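BtGH115A (Bacteroides thetaiotaomicron, PDB 5BY3) is a family GH115 glycoside hydrolase, a 4-O-methyl-alpha-glucuronidase with specificity for decorated arabinogalactans. Local coordinates at residues 570-575 with 591-596; 501-506 with 517-522; 29-34 with 76-81; 94-99 with 154-159; 244-249 with 274-279. One frame throughout, in Å; residues are numbered along the deposited sequence.

Contact 1: 570-575 with 591-596; sequences NRKLLY and AAYDSI
K572 runs beside Y593 and ends at NZ, which two backbone carbonyls grip, V624 O and N626 O. The two residues belong to an antiparallel helix pair. Helix 552-580 and helix 587-603 are joined by a short connection and pack as a helical hairpin. The axes of the two short segments come within 8.2 Å, at 161° between their N-to-C directions. The closest backbone approach is at a small residue, A592. It turns its CB onto the neighbouring backbone, and the CB lies 3.5 Å from K572 N. The CA atoms of K572 and A592 are 5.0 Å apart. R571 shares the same methyl: its CB is 3.7 Å from A592 CB, and the rest of its chain then leads away, with NH2 bonded to S534 OG.

K572 contributes most of the contact on its helix. Its CG is anti to the backbone N (chi1 -176°), beside the carbonyl carbon. The side chain of Y593 points the same way, and the two lie side by side. K572 CD is 3.8 Å from Y593 CB and meets the ring at its edge, near the ring plane. Beyond CD the chain bends, with chi3 at 82° placing CE. The amine and the phenol have separate partners, since Y593 OH bonds K618 NZ. No hydrogen bond joins the two segments. The pairing is therefore aliphatic at its centre, with its polar ends tied to other parts of the chain. The next turn of helix 587-603 adds a looser touch, K572 CD to I596 CD1 at 4.4 Å.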
# COMPACT_ATOMS: atom_id res chain seq x y z
N ASN A 570 -15.02 14.46 9.72
CA ASN A 570 -15.83 13.93 10.81
C ASN A 570 -16.78 15.00 11.35
O ASN A 570 -17.96 14.75 11.52
CB ASN A 570 -14.97 13.23 11.85
CG ASN A 570 -14.59 11.82 11.42
OD1 ASN A 570 -15.10 10.85 11.98
ND2 ASN A 570 -13.71 11.71 10.39
N ARG A 571 -16.26 16.20 11.54
CA ARG A 571 -17.10 17.36 11.90
C ARG A 571 -18.26 17.58 10.95
O ARG A 571 -19.38 17.72 11.40
CB ARG A 571 -16.24 18.63 12.00
CG ARG A 571 -15.30 18.60 13.19
CD ARG A 571 -14.97 20.00 13.67
NE ARG A 571 -14.17 19.95 14.89
CZ ARG A 571 -13.33 20.90 15.29
NH1 ARG A 571 -13.13 22.00 14.57
NH2 ARG A 571 -12.66 20.71 16.41
N LYS A 572 -17.98 17.59 9.65
CA LYS A 572 -19.00 17.91 8.64
C LYS A 572 -20.14 16.92 8.71
O LYS A 572 -21.34 17.31 8.71
CB LYS A 572 -18.41 17.91 7.22
CG LYS A 572 -19.40 18.34 6.10
CD LYS A 572 -18.83 18.07 4.71
CE LYS A 572 -19.01 16.61 4.27
NZ LYS A 572 -18.49 16.39 2.89
N LEU A 573 -19.77 15.65 8.78
CA LEU A 573 -20.74 14.57 8.74
C LEU A 573 -21.33 14.29 10.12
O LEU A 573 -22.51 13.97 10.21
CB LEU A 573 -20.14 13.31 8.02
CG LEU A 573 -20.03 13.62 6.51
CD1 LEU A 573 -18.74 13.16 5.85
CD2 LEU A 573 -21.25 13.16 5.73
N LEU A 574 -20.54 14.40 11.19
CA LEU A 574 -21.13 14.16 12.51
C LEU A 574 -22.03 15.29 13.03
O LEU A 574 -23.09 14.99 13.60
CB LEU A 574 -20.10 13.71 13.53
CG LEU A 574 -19.59 12.32 13.21
CD1 LEU A 574 -18.53 11.94 14.22
CD2 LEU A 574 -20.73 11.31 13.21
N TYR A 575 -21.64 16.57 12.82
CA TYR A 575 -22.53 17.69 13.16
C TYR A 575 -23.81 17.61 12.34
O TYR A 575 -24.88 17.86 12.85
CB TYR A 575 -21.90 19.06 12.89
CG TYR A 575 -20.69 19.47 13.74
CD1 TYR A 575 -20.59 19.11 15.09
CD2 TYR A 575 -19.70 20.31 13.19
CE1 TYR A 575 -19.49 19.50 15.85
CE2 TYR A 575 -18.60 20.72 13.94
CZ TYR A 575 -18.50 20.32 15.27
OH TYR A 575 -17.39 20.74 16.01
N ALA A 591 -19.49 24.95 7.95
CA ALA A 591 -18.21 25.55 8.31
C ALA A 591 -17.06 24.53 8.16
O ALA A 591 -15.98 24.84 7.59
CB ALA A 591 -18.24 26.17 9.71
N ALA A 592 -17.32 23.32 8.66
CA ALA A 592 -16.42 22.17 8.56
C ALA A 592 -16.10 21.85 7.12
O ALA A 592 -14.93 21.65 6.78
CB ALA A 592 -17.04 20.96 9.25
N TYR A 593 -17.14 21.81 6.28
CA TYR A 593 -16.97 21.73 4.83
C TYR A 593 -16.02 22.85 4.36
O TYR A 593 -15.05 22.56 3.67
CB TYR A 593 -18.34 21.81 4.10
CG TYR A 593 -18.20 21.79 2.58
CD1 TYR A 593 -17.95 22.99 1.86
CD2 TYR A 593 -18.30 20.60 1.87
CE1 TYR A 593 -17.80 22.98 0.47
CE2 TYR A 593 -18.17 20.57 0.48
CZ TYR A 593 -17.91 21.76 -0.21
OH TYR A 593 -17.76 21.74 -1.58
N ASP A 594 -16.28 24.11 4.75
CA ASP A 594 -15.49 25.24 4.24
C ASP A 594 -14.04 25.07 4.64
O ASP A 594 -13.12 25.38 3.87
CB ASP A 594 -16.05 26.61 4.70
CG ASP A 594 -17.37 26.98 3.99
OD1 ASP A 594 -17.58 26.52 2.83
OD2 ASP A 594 -18.21 27.71 4.62
N SER A 595 -13.85 24.50 5.82
CA SER A 595 -12.50 24.32 6.33
C SER A 595 -11.64 23.31 5.49
O SER A 595 -10.47 23.59 5.19
CB SER A 595 -12.54 24.01 7.82
OG SER A 595 -11.24 23.74 8.28
N ILE A 596 -12.25 22.20 5.07
CA ILE A 596 -11.65 21.20 4.15
C ILE A 596 -11.20 21.91 2.86
O ILE A 596 -10.10 21.69 2.39
CB ILE A 596 -12.67 20.07 3.81
CG1 ILE A 596 -13.11 19.32 5.05
CG2 ILE A 596 -12.07 19.07 2.84
CD1 ILE A 596 -14.48 18.67 4.94

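Contact 2: 501-506 with 517-522; sequences MGNTRE and KDLPWS
N503 and D518 are joined by a side-chain bond between two limbs of one long loop, the irregular connection from helix 476-495 to helix 523-543. N503 ND2 donates to D518 O at 2.8 Å. The N-H...O angle is 147°, and the donor is tilted from the carbonyl plane. With CG anti to its backbone N (chi1 -163°), N503 turns its amide toward the other limb. A backbone bond lies next to it: K517 N donates to G502 O at 3.1 Å. K517 also folds its aliphatic chain back, placing CD 3.4 Å from N503 O.

One water ties the limbs a third time. It donates to M501 O and to K517 O, at 2.8 Å each.

The apolar part is carried by M501, a selenomethionine. Its chain bends at chi2 and chi3 and crosses both L519 and W521 at about a right angle. CE reaches L519 CD1, and SE lies obliquely to the W521 six-membered ring, a Met-aromatic contact with 5.2 Å from SE to the ring centroid.

Further out, D518 OD1 forms a salt bridge with R580, and Q577 OE1 accepts from L519 N. The 517-522 limb has its own local features. P520 is the centre of an inverse gamma turn, and S522 N-caps the following helix. L519 CB sits 4.0 Å above the plane of the W521 ring, over its centre.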
# COMPACT_ATOMS: atom_id res chain seq x y z
N MSE A 501 -17.74 8.16 6.09
CA MSE A 501 -18.48 8.82 7.19
C MSE A 501 -19.87 9.22 6.83
O MSE A 501 -20.64 9.60 7.71
CB MSE A 501 -17.77 10.07 7.73
CG MSE A 501 -16.52 9.69 8.50
SE MSE A 501 -16.96 8.65 10.10
CE MSE A 501 -18.19 9.91 10.96
N GLY A 502 -20.21 9.16 5.54
CA GLY A 502 -21.58 9.36 5.09
C GLY A 502 -22.48 8.14 5.21
O GLY A 502 -23.71 8.25 5.06
N ASN A 503 -21.88 6.97 5.49
CA ASN A 503 -22.62 5.69 5.49
C ASN A 503 -23.37 5.51 4.15
O ASN A 503 -24.55 5.17 4.12
CB ASN A 503 -23.59 5.61 6.71
CG ASN A 503 -24.07 4.18 7.03
OD1 ASN A 503 -23.47 3.18 6.59
ND2 ASN A 503 -25.17 4.08 7.79
N THR A 504 -22.70 5.80 3.04
CA THR A 504 -23.29 5.65 1.71
C THR A 504 -22.60 4.45 1.03
O THR A 504 -21.62 3.92 1.53
CB THR A 504 -23.07 6.91 0.83
OG1 THR A 504 -21.69 7.24 0.81
CG2 THR A 504 -23.84 8.12 1.34
N ARG A 505 -23.11 4.02 -0.11
CA ARG A 505 -22.43 3.00 -0.91
C ARG A 505 -22.27 3.43 -2.35
O ARG A 505 -22.98 4.33 -2.84
CB ARG A 505 -23.10 1.62 -0.75
CG ARG A 505 -22.32 0.79 0.24
CD ARG A 505 -23.14 0.16 1.33
NE ARG A 505 -23.76 -1.06 0.85
CZ ARG A 505 -24.05 -2.12 1.60
NH1 ARG A 505 -23.76 -2.16 2.90
NH2 ARG A 505 -24.62 -3.16 1.03
N GLU A 506 -21.29 2.82 -3.00
CA GLU A 506 -21.02 2.98 -4.42
C GLU A 506 -21.23 1.64 -5.11
O GLU A 506 -21.21 0.59 -4.45
CB GLU A 506 -19.61 3.50 -4.65
CG GLU A 506 -19.50 5.01 -4.55
CD GLU A 506 -20.38 5.77 -5.55
OE1 GLU A 506 -20.33 5.51 -6.76
OE2 GLU A 506 -21.12 6.67 -5.12
N LYS A 517 -26.56 9.45 5.50
CA LYS A 517 -27.45 8.94 6.54
C LYS A 517 -26.68 8.56 7.81
O LYS A 517 -25.48 8.29 7.74
CB LYS A 517 -28.26 7.74 6.03
CG LYS A 517 -27.40 6.53 5.64
CD LYS A 517 -27.82 5.92 4.31
CE LYS A 517 -28.70 4.73 4.57
NZ LYS A 517 -27.92 3.74 5.38
N ASP A 518 -27.39 8.53 8.94
CA ASP A 518 -26.83 8.18 10.25
C ASP A 518 -25.90 6.95 10.22
O ASP A 518 -26.20 5.92 9.60
CB ASP A 518 -27.94 7.88 11.29
CG ASP A 518 -28.90 9.05 11.53
OD1 ASP A 518 -28.71 10.18 11.00
OD2 ASP A 518 -29.87 8.82 12.29
N LEU A 519 -24.79 7.08 10.91
CA LEU A 519 -23.99 5.94 11.30
C LEU A 519 -24.70 5.39 12.52
O LEU A 519 -25.31 6.18 13.24
CB LEU A 519 -22.56 6.39 11.61
CG LEU A 519 -21.83 6.85 10.34
CD1 LEU A 519 -20.87 7.94 10.69
CD2 LEU A 519 -21.11 5.70 9.66
N PRO A 520 -24.65 4.05 12.75
CA PRO A 520 -25.41 3.52 13.91
C PRO A 520 -24.67 3.73 15.25
O PRO A 520 -24.28 2.75 15.93
CB PRO A 520 -25.60 2.03 13.58
CG PRO A 520 -24.50 1.68 12.58
CD PRO A 520 -24.03 2.97 11.93
N TRP A 521 -24.44 5.00 15.60
CA TRP A 521 -23.71 5.35 16.82
C TRP A 521 -24.56 6.27 17.72
O TRP A 521 -25.38 7.03 17.23
CB TRP A 521 -22.36 6.00 16.49
CG TRP A 521 -21.39 5.25 15.60
CD1 TRP A 521 -21.37 3.89 15.29
CD2 TRP A 521 -20.26 5.82 14.91
NE1 TRP A 521 -20.31 3.60 14.44
CE2 TRP A 521 -19.63 4.77 14.18
CE3 TRP A 521 -19.74 7.12 14.81
CZ2 TRP A 521 -18.50 4.99 13.41
CZ3 TRP A 521 -18.66 7.33 14.05
CH2 TRP A 521 -18.02 6.27 13.36
N SER A 522 -24.36 6.18 19.04
CA SER A 522 -25.08 7.03 19.98
C SER A 522 -24.53 8.45 20.01
O SER A 522 -23.40 8.67 19.62
CB SER A 522 -24.91 6.48 21.38
OG SER A 522 -23.55 6.65 21.76
O HOH W 1 -23.37 10.06 7.61

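Contact 3: 29-34 with 76-81; sequences AIACSG and SKLIEQ
L78 points its side chain from the first turn of helix 77-81 at the end of strand 28-31, and its CD2 does most of the touching. That methyl sits above the plane of the peptide between A31 and C32. It is 3.7 Å from A31 C and 3.6 Å from C32 N. It also approaches S33 N at 3.7 Å. The contact is thus a branched side chain laid on backbone. The branch point that carries CD2 is CG, set anti to the carbonyl carbon of L78 (chi1 -68°).

Side chains alternate from A31 through S33, where the strand gives way to loop. A31 directs its CB toward the helix, where it meets L78 CD2 at 4.0 Å. C32 turns away and packs on L44 of helix 38-55. S33 turns toward the helix again, and its CB is 4.4 Å from L78 CD1. S33 OG does not bond across the contact but accepts from S35 N.

S76 stands at the N-cap of the helix. Its OG accepts a weak capping bond from L78 N at 3.4 Å, and the same OG lies beside S33 CB. No hydrogen bond links the two segments.

L78 also rests on I69 of strand 68-72, the strand next to 28-31. I30, like C32, packs on helix 38-55. Helices 77-81 and 38-55 therefore cover different faces of one mixed sheet, a layering typical of an alpha/beta sandwich domain.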
# COMPACT_ATOMS: atom_id res chain seq x y z
N ALA A 29 35.89 12.89 -5.91
CA ALA A 29 36.08 12.08 -7.13
C ALA A 29 35.45 10.69 -7.00
O ALA A 29 35.64 9.96 -5.99
CB ALA A 29 37.56 11.95 -7.50
N ILE A 30 34.70 10.32 -8.04
CA ILE A 30 33.99 9.07 -8.04
C ILE A 30 34.42 8.21 -9.24
O ILE A 30 34.31 8.63 -10.36
CB ILE A 30 32.46 9.28 -7.95
CG1 ILE A 30 32.10 10.27 -6.80
CG2 ILE A 30 31.81 7.91 -7.76
CD1 ILE A 30 30.62 10.46 -6.45
N ALA A 31 34.92 7.00 -8.95
CA ALA A 31 35.42 6.05 -9.94
C ALA A 31 34.32 5.07 -10.37
O ALA A 31 33.77 4.34 -9.54
CB ALA A 31 36.60 5.30 -9.36
N CYS A 32 34.00 5.05 -11.67
CA CYS A 32 32.93 4.20 -12.20
C CYS A 32 33.20 3.98 -13.67
O CYS A 32 33.29 4.95 -14.43
CB CYS A 32 31.56 4.87 -12.07
SG CYS A 32 30.19 3.98 -12.87
N SER A 33 33.31 2.70 -14.05
CA SER A 33 33.57 2.31 -15.43
C SER A 33 32.40 2.74 -16.30
O SER A 33 31.24 2.73 -15.85
CB SER A 33 33.80 0.80 -15.51
OG SER A 33 33.52 0.31 -16.81
N GLY A 34 32.71 3.13 -17.54
CA GLY A 34 31.69 3.60 -18.50
C GLY A 34 30.85 2.48 -19.07
O GLY A 34 29.88 2.73 -19.79
N SER A 76 33.76 -4.70 -13.78
CA SER A 76 34.56 -3.53 -13.43
C SER A 76 35.93 -4.02 -12.96
O SER A 76 36.02 -4.88 -12.08
CB SER A 76 33.84 -2.76 -12.31
OG SER A 76 34.52 -1.58 -11.92
N LYS A 77 36.99 -3.48 -13.55
CA LYS A 77 38.36 -3.79 -13.11
C LYS A 77 38.67 -3.09 -11.77
O LYS A 77 39.59 -3.48 -11.03
CB LYS A 77 39.38 -3.41 -14.20
CG LYS A 77 40.77 -4.01 -13.99
CD LYS A 77 41.29 -4.65 -15.27
CE LYS A 77 42.25 -5.78 -14.93
NZ LYS A 77 42.35 -6.74 -16.05
N LEU A 78 37.86 -2.06 -11.49
CA LEU A 78 38.01 -1.15 -10.35
C LEU A 78 37.68 -1.83 -9.02
O LEU A 78 38.32 -1.57 -7.99
CB LEU A 78 37.09 0.07 -10.55
CG LEU A 78 37.27 1.14 -11.63
CD1 LEU A 78 37.46 0.62 -13.06
CD2 LEU A 78 36.06 2.07 -11.58
N ILE A 79 36.66 -2.70 -9.06
CA ILE A 79 36.19 -3.48 -7.91
C ILE A 79 37.28 -4.43 -7.40
O ILE A 79 37.50 -4.55 -6.18
CB ILE A 79 34.85 -4.20 -8.25
CG1 ILE A 79 33.66 -3.23 -8.13
CG2 ILE A 79 34.60 -5.47 -7.42
CD1 ILE A 79 33.58 -2.41 -6.86
N GLU A 80 37.98 -5.08 -8.34
CA GLU A 80 39.11 -5.95 -8.03
C GLU A 80 40.26 -5.17 -7.42
O GLU A 80 40.78 -5.56 -6.35
CB GLU A 80 39.62 -6.67 -9.28
CG GLU A 80 38.57 -7.35 -10.13
CD GLU A 80 39.17 -8.00 -11.37
OE1 GLU A 80 39.99 -7.35 -12.06
OE2 GLU A 80 38.83 -9.17 -11.64
N GLN A 81 40.64 -4.06 -8.08
CA GLN A 81 41.90 -3.34 -7.80
C GLN A 81 42.01 -2.61 -6.46
O GLN A 81 43.13 -2.36 -5.99
CB GLN A 81 42.33 -2.44 -8.97
CG GLN A 81 42.92 -3.18 -10.19
CD GLN A 81 43.74 -4.43 -9.84
OE1 GLN A 81 43.35 -5.55 -10.20
NE2 GLN A 81 44.86 -4.25 -9.13

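Contact 4: 94-99 with 154-159; sequences QAFMLA and ELQSPS
F96 lays one face of its ring over Q156 CB. The CB is 3.9 Å from the F96 ring centroid and 28° off the ring normal, a CH-pi contact. The nearest ring atom is F96 CZ, 3.5 Å from Q156 CB. F96 CG lies between the backbone N and the carbonyl carbon (chi1 65°), and the two side chains run side by side in the same direction. Y118 and E122 of helix 113-126 also touch the F96 side chain.

The backbones beneath form an antiparallel pair. Strand 155-156 is the outermost strand on this side of a six-stranded mixed sheet, and strand 96-100 is its neighbour. F96 and Q156 are a hydrogen-bonded pair: F96 N donates to Q156 O at 3.0 Å, and Q156 N to F96 O at 2.8 Å. L98 N adds a bond to E154 O at 2.9 Å.

M97, a selenomethionine, and L155 form the next, non-hydrogen-bonded pair. Their side chains are on the other sheet face, where M97 CE meets L155 CD1 at 3.5 Å. Past the strands, Q94 and P158 cross at about a right angle, with Q94 CB 3.8 Å from P158 CG. The Q94 amide continues to E161 O through NE2 and to R163 NH1 through OE1.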
# COMPACT_ATOMS: atom_id res chain seq x y z
N GLN A 94 20.35 -8.55 -6.73
CA GLN A 94 20.10 -7.12 -6.42
C GLN A 94 20.80 -6.64 -5.13
O GLN A 94 20.20 -5.94 -4.28
CB GLN A 94 18.58 -6.84 -6.36
CG GLN A 94 17.78 -7.17 -7.60
CD GLN A 94 16.27 -7.07 -7.35
OE1 GLN A 94 15.79 -6.09 -6.79
NE2 GLN A 94 15.52 -8.11 -7.76
N ALA A 95 22.05 -7.06 -4.96
CA ALA A 95 22.75 -6.95 -3.68
C ALA A 95 23.96 -6.05 -3.75
O ALA A 95 24.49 -5.82 -4.84
CB ALA A 95 23.12 -8.33 -3.15
N PHE A 96 24.36 -5.51 -2.60
CA PHE A 96 25.53 -4.66 -2.51
C PHE A 96 26.25 -4.82 -1.19
O PHE A 96 25.63 -5.17 -0.16
CB PHE A 96 25.21 -3.19 -2.78
CG PHE A 96 24.29 -2.56 -1.74
CD1 PHE A 96 24.79 -2.04 -0.57
CD2 PHE A 96 22.92 -2.44 -1.98
CE1 PHE A 96 23.96 -1.46 0.37
CE2 PHE A 96 22.06 -1.84 -1.05
CZ PHE A 96 22.58 -1.36 0.13
N MSE A 97 27.56 -4.56 -1.27
CA MSE A 97 28.48 -4.43 -0.16
C MSE A 97 29.00 -3.02 -0.16
O MSE A 97 29.41 -2.46 -1.20
CB MSE A 97 29.66 -5.33 -0.43
CG MSE A 97 29.51 -6.66 0.29
SE MSE A 97 31.31 -7.43 0.38
CE MSE A 97 31.09 -8.79 1.80
N LEU A 98 28.97 -2.41 1.03
CA LEU A 98 29.66 -1.16 1.26
C LEU A 98 30.80 -1.44 2.22
O LEU A 98 30.60 -2.10 3.25
CB LEU A 98 28.75 -0.16 1.92
CG LEU A 98 27.58 0.46 1.21
CD1 LEU A 98 27.08 1.53 2.17
CD2 LEU A 98 28.05 1.09 -0.08
N ALA A 99 31.98 -0.94 1.88
CA ALA A 99 33.18 -1.18 2.70
C ALA A 99 34.17 -0.05 2.47
O ALA A 99 34.18 0.56 1.39
CB ALA A 99 33.79 -2.53 2.31
N GLU A 154 28.51 -2.77 6.23
CA GLU A 154 27.20 -3.08 5.56
C GLU A 154 27.09 -4.00 4.31
O GLU A 154 27.77 -3.80 3.30
CB GLU A 154 26.47 -1.76 5.23
CG GLU A 154 24.93 -1.85 5.25
CD GLU A 154 24.31 -2.02 6.65
OE1 GLU A 154 24.98 -1.83 7.70
OE2 GLU A 154 23.10 -2.34 6.70
N LEU A 155 26.19 -4.96 4.37
CA LEU A 155 25.80 -5.80 3.20
C LEU A 155 24.27 -5.84 3.07
O LEU A 155 23.57 -6.07 4.07
CB LEU A 155 26.36 -7.22 3.37
CG LEU A 155 26.41 -8.21 2.20
CD1 LEU A 155 27.63 -9.10 2.38
CD2 LEU A 155 25.15 -9.05 2.06
N GLN A 156 23.73 -5.65 1.87
CA GLN A 156 22.25 -5.69 1.75
C GLN A 156 21.77 -6.45 0.51
O GLN A 156 22.50 -6.55 -0.46
CB GLN A 156 21.65 -4.27 1.79
CG GLN A 156 21.37 -3.71 3.18
CD GLN A 156 20.93 -2.25 3.16
OE1 GLN A 156 21.55 -1.40 3.80
NE2 GLN A 156 19.86 -1.96 2.44
N SER A 157 20.52 -6.93 0.57
CA SER A 157 19.83 -7.70 -0.47
C SER A 157 18.33 -7.69 -0.17
O SER A 157 17.94 -7.68 1.00
CB SER A 157 20.32 -9.16 -0.49
OG SER A 157 20.37 -9.70 0.83
N PRO A 158 17.47 -7.75 -1.21
CA PRO A 158 16.02 -7.67 -0.99
C PRO A 158 15.36 -8.97 -0.49
O PRO A 158 15.68 -10.08 -0.97
CB PRO A 158 15.48 -7.28 -2.38
CG PRO A 158 16.47 -7.87 -3.31
CD PRO A 158 17.80 -7.68 -2.65
N SER A 159 14.43 -8.81 0.46
CA SER A 159 13.50 -9.85 0.88
C SER A 159 12.54 -10.23 -0.27
O SER A 159 12.24 -11.40 -0.47
CB SER A 159 12.70 -9.38 2.07
OG SER A 159 13.46 -9.38 3.27

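Contact 5: 244-249 with 274-279; sequences CEPMAC and QFWEDR
R279 starts against C249: its CB lies 3.6 Å from C249 SG. CG is anti to the backbone N (chi1 166°) and sits 3.4 Å from M247 O, with the same sulfur also beside it. CD passes the methyl of A248, 4.1 Å from A248 CB. The chain bends at chi2 and chi3, which place CD and NE. At the tip, NH1 donates to A248 O. That bond is 2.9 Å long with an N-H...O angle of 145°, and the oxygen is near the guanidinium plane. NE and NH2 form salt bridges with E282 and E254.

Next to the R279 side chain, the selenomethionine M247 crosses W276 at about a right angle. M247 CG lies over one face of the indole, 4.1 Å from the centroid of the five-membered ring. C249 SG lies obliquely to the F275 ring, 4.4 Å from its centroid, a sulfur-aromatic contact.

Helix 265-283 thus packs on the loop after strand 238-239, one of eight parallel strands of the GH115 TIM barrel. Every touching residue is buried. A buried arginine is costly unless matched, and here two carboxylates and a loop carbonyl serve it, which should favour its charged form even with R258 close by.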
# COMPACT_ATOMS: atom_id res chain seq x y z
N CYS A 244 -5.65 -6.75 -16.17
CA CYS A 244 -6.37 -6.59 -17.45
C CYS A 244 -5.52 -5.92 -18.53
O CYS A 244 -6.04 -5.28 -19.47
CB CYS A 244 -7.62 -5.74 -17.20
SG CYS A 244 -7.22 -4.05 -16.67
N GLU A 245 -4.19 -6.01 -18.39
CA GLU A 245 -3.28 -5.39 -19.35
C GLU A 245 -2.18 -6.39 -19.75
O GLU A 245 -0.97 -6.18 -19.45
CB GLU A 245 -2.68 -4.12 -18.78
CG GLU A 245 -3.59 -2.93 -18.61
CD GLU A 245 -2.84 -1.83 -17.91
OE1 GLU A 245 -2.71 -1.90 -16.65
OE2 GLU A 245 -2.33 -0.91 -18.60
N PRO A 246 -2.61 -7.46 -20.45
CA PRO A 246 -1.80 -8.62 -20.82
C PRO A 246 -0.51 -8.34 -21.53
O PRO A 246 0.47 -9.02 -21.22
CB PRO A 246 -2.71 -9.40 -21.77
CG PRO A 246 -4.08 -8.98 -21.41
CD PRO A 246 -3.94 -7.53 -21.06
N MSE A 247 -0.47 -7.39 -22.48
CA MSE A 247 0.91 -7.87 -22.92
C MSE A 247 1.72 -6.67 -23.04
O MSE A 247 1.94 -6.17 -24.15
CB MSE A 247 1.05 -8.65 -24.26
CG MSE A 247 0.58 -10.10 -24.27
SE MSE A 247 1.99 -11.29 -23.59
CE MSE A 247 3.08 -10.99 -25.16
N ALA A 248 2.15 -6.15 -21.89
CA ALA A 248 2.58 -4.74 -21.81
C ALA A 248 1.56 -3.81 -22.51
O ALA A 248 1.88 -2.69 -22.91
CB ALA A 248 3.97 -4.58 -22.39
N CYS A 249 0.31 -4.29 -22.61
CA CYS A 249 -0.71 -3.73 -23.48
C CYS A 249 -1.91 -3.20 -22.73
O CYS A 249 -2.75 -3.95 -22.24
CB CYS A 249 -1.17 -4.76 -24.52
SG CYS A 249 -0.32 -4.56 -26.09
N GLN A 274 -2.53 -9.52 -33.16
CA GLN A 274 -1.78 -8.48 -33.86
C GLN A 274 -1.45 -7.32 -32.93
O GLN A 274 -0.30 -6.96 -32.78
CB GLN A 274 -2.59 -7.95 -35.05
CG GLN A 274 -2.71 -8.90 -36.24
CD GLN A 274 -3.41 -8.28 -37.46
OE1 GLN A 274 -4.26 -7.40 -37.33
NE2 GLN A 274 -3.03 -8.74 -38.66
N PHE A 275 -2.50 -6.74 -32.34
CA PHE A 275 -2.46 -5.73 -31.27
C PHE A 275 -1.32 -5.97 -30.26
O PHE A 275 -0.42 -5.16 -30.14
CB PHE A 275 -3.86 -5.73 -30.60
CG PHE A 275 -3.97 -4.88 -29.38
CD1 PHE A 275 -4.06 -3.48 -29.48
CD2 PHE A 275 -4.02 -5.46 -28.11
CE1 PHE A 275 -4.18 -2.69 -28.35
CE2 PHE A 275 -4.13 -4.67 -26.98
CZ PHE A 275 -4.21 -3.28 -27.10
N TRP A 276 -1.36 -7.12 -29.57
CA TRP A 276 -0.29 -7.55 -28.65
C TRP A 276 1.09 -7.56 -29.31
O TRP A 276 2.04 -6.95 -28.78
CB TRP A 276 -0.61 -8.94 -28.12
CG TRP A 276 -1.77 -9.04 -27.23
CD1 TRP A 276 -2.32 -8.04 -26.48
CD2 TRP A 276 -2.52 -10.21 -26.93
NE1 TRP A 276 -3.38 -8.50 -25.76
CE2 TRP A 276 -3.52 -9.84 -26.00
CE3 TRP A 276 -2.46 -11.53 -27.37
CZ2 TRP A 276 -4.45 -10.74 -25.48
CZ3 TRP A 276 -3.38 -12.45 -26.84
CH2 TRP A 276 -4.37 -12.04 -25.90
N GLU A 277 1.18 -8.21 -30.49
CA GLU A 277 2.42 -8.43 -31.24
C GLU A 277 3.21 -7.17 -31.52
O GLU A 277 4.43 -7.14 -31.30
CB GLU A 277 2.15 -9.16 -32.55
CG GLU A 277 3.34 -9.23 -33.51
CD GLU A 277 3.00 -9.91 -34.82
OE1 GLU A 277 3.49 -11.05 -35.04
OE2 GLU A 277 2.23 -9.30 -35.60
N ASP A 278 2.54 -6.14 -32.01
CA ASP A 278 3.24 -4.92 -32.38
C ASP A 278 4.03 -4.38 -31.21
O ASP A 278 5.14 -3.88 -31.37
CB ASP A 278 2.24 -3.88 -32.88
CG ASP A 278 1.52 -4.31 -34.16
OD1 ASP A 278 1.94 -5.33 -34.75
OD2 ASP A 278 0.54 -3.61 -34.56
N ARG A 279 3.43 -4.54 -30.02
CA ARG A 279 3.95 -4.04 -28.75
C ARG A 279 5.14 -4.86 -28.26
O ARG A 279 6.17 -4.30 -27.95
CB ARG A 279 2.82 -4.00 -27.71
CG ARG A 279 3.25 -3.83 -26.26
CD ARG A 279 3.95 -2.50 -25.96
NE ARG A 279 3.39 -1.37 -26.69
CZ ARG A 279 2.28 -0.73 -26.36
NH1 ARG A 279 1.58 -1.11 -25.29
NH2 ARG A 279 1.87 0.28 -27.08

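In the fold
Contacts 1, 3 and 5 are buried, while contacts 2 and 4 are partly buried. Contacts 1 and 2 touch directly: selenomethionine M501 packs on N570, L573 and L574, so the long loop rests on helix 552-580. Contacts 3 and 4 share one mixed sheet, with centres about 18 Å apart. The first puts a helix on its face; the second pairs strands at its edge. Contact 5 belongs to the barrel region, between a loop after one of its strands and a helix. Chemistry follows place. Contacts 1 and 3 have no hydrogen bond across. Contact 4 has a ladder of backbone bonds. Contact 2 mixes backbone, amide and water bonds. Contact 5 joins aromatic and sulfur packing to one arginine.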